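Flavocytochrome C3 fumarate reductase (Shewanella frigidimarina, PDB 1QO8) catalyses the essentially one-way reduction of fumarate to succinate, using one FAD and four covalently bound c-type hemes per subunit, and may take part in electron transport to ferric iron. Local coordinates at residues 449-453 and 454-458. Numbering follows the deposited sequence.
Sequences TGMKV and ADLAK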
# COMPACT_ATOMS: atom_id res chain seq x y z
N THR A 449 -11.16 -23.72 30.68
CA THR A 449 -10.82 -23.10 29.38
C THR A 449 -11.72 -23.46 28.26
O THR A 449 -11.42 -23.21 27.08
CB THR A 449 -9.36 -23.59 29.06
OG1 THR A 449 -9.43 -25.02 29.04
CG2 THR A 449 -8.44 -23.12 30.16
N GLY A 450 -12.80 -24.22 28.49
CA GLY A 450 -13.57 -24.76 27.37
C GLY A 450 -12.86 -25.72 26.45
O GLY A 450 -13.29 -25.90 25.27
N MET A 451 -11.82 -26.47 26.85
CA MET A 451 -11.35 -27.56 25.97
C MET A 451 -12.23 -28.79 26.15
O MET A 451 -12.91 -28.91 27.20
CB MET A 451 -9.87 -27.85 26.31
CG MET A 451 -8.93 -26.68 26.01
SD MET A 451 -7.25 -27.09 26.49
CE MET A 451 -6.62 -25.74 27.42
N LYS A 452 -12.19 -29.71 25.22
CA LYS A 452 -12.83 -31.04 25.41
C LYS A 452 -12.05 -31.82 26.47
O LYS A 452 -10.84 -32.01 26.29
CB LYS A 452 -12.84 -31.81 24.11
CG LYS A 452 -13.59 -31.10 22.97
CD LYS A 452 -13.98 -32.11 21.91
CE LYS A 452 -14.47 -31.53 20.58
NZ LYS A 452 -14.38 -32.43 19.39
N VAL A 453 -12.66 -32.29 27.51
CA VAL A 453 -12.08 -33.14 28.53
C VAL A 453 -11.34 -34.33 27.95
O VAL A 453 -10.18 -34.56 28.23
CB VAL A 453 -13.19 -33.62 29.49
CG1 VAL A 453 -12.62 -34.68 30.44
CG2 VAL A 453 -13.73 -32.44 30.29
N ALA A 454 -11.96 -35.07 27.04
CA ALA A 454 -11.31 -36.25 26.43
C ALA A 454 -10.16 -35.93 25.50
O ALA A 454 -9.08 -36.57 25.38
CB ALA A 454 -12.44 -37.06 25.80
N ASP A 455 -10.31 -34.86 24.72
CA ASP A 455 -9.18 -34.44 23.87
C ASP A 455 -7.99 -33.96 24.73
O ASP A 455 -6.87 -34.45 24.49
CB ASP A 455 -9.61 -33.42 22.84
CG ASP A 455 -10.66 -33.87 21.87
OD1 ASP A 455 -11.54 -34.73 22.13
OD2 ASP A 455 -10.60 -33.38 20.72
N LEU A 456 -8.21 -33.13 25.73
CA LEU A 456 -7.07 -32.66 26.53
C LEU A 456 -6.36 -33.80 27.27
O LEU A 456 -5.13 -33.81 27.31
CB LEU A 456 -7.40 -31.60 27.59
CG LEU A 456 -6.20 -30.98 28.29
CD1 LEU A 456 -5.19 -30.30 27.35
CD2 LEU A 456 -6.63 -29.99 29.34
N ALA A 457 -7.13 -34.66 27.96
CA ALA A 457 -6.58 -35.81 28.65
C ALA A 457 -5.85 -36.76 27.70
O ALA A 457 -4.83 -37.26 28.05
CB ALA A 457 -7.71 -36.68 29.29
N LYS A 458 -6.33 -36.90 26.43
CA LYS A 458 -5.54 -37.68 25.50
C LYS A 458 -4.24 -36.99 25.14
O LYS A 458 -3.19 -37.58 24.91
CB LYS A 458 -6.40 -37.99 24.26
CG LYS A 458 -5.55 -38.66 23.19
CD LYS A 458 -6.23 -38.97 21.88
CE LYS A 458 -5.38 -39.90 20.99
NZ LYS A 458 -4.85 -41.09 21.80
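Lys452 and Asp455 meet in a local contact at the N-terminal start of helix 453-469, where the short loop leaving helix 442-448 turns into the new helix. The junction belongs to the flavoprotein-like region but lies away from the heme, FAD and substrate sites. Lys452 sits at the N-cap position, and its carbonyl takes the first helical bond: Leu456 N reaches Lys452 O at 2.9 Å. One residue on, Ala457 N donates to Val453 O at 3.1 Å.

On the outer side, the Lys452 and Asp455 side chains run alongside each other and point the same way. The lysine does the touching with its aliphatic part: CD lies 3.6 Å from Asp455 OD1, and CB is against the carboxylate carbon. The chain is extended beyond CG, which carries NZ past to 4.1 Å from Asp455 OD2; this is longer than a salt bridge, and the two charges probably attract only loosely. OD2 is hydrogen-bonded instead by Asn388 ND2, which probably helps fix the turn of the carboxylate. With an alanine in place of Asp455, Asn388 ND2 would probably lose this acceptor and Lys452 its nearby negative charge, its methylene chain freer to swing.

The other side is apolar. The Met451 and Leu456 side chains cross at a slant, with Met451 SD 3.9 Å from Leu456 CD1 and only slightly farther from CD2. A chi1 of -172° sends the leucine's branched end toward that sulfur.

Before this, Gly450, with positive phi, closes helix 442-448 in a Schellman motif. Lys452 is backbone-bonded to Asp386 of a neighbouring loop, which both Lys452 and Asp455 touch. Leu456 packs back on Val442 and Ala446 of helix 442-448, while Met451 rests on Trp413 and Ile415 of strand 412-417, tying the helix-loop-helix corner to the sheet.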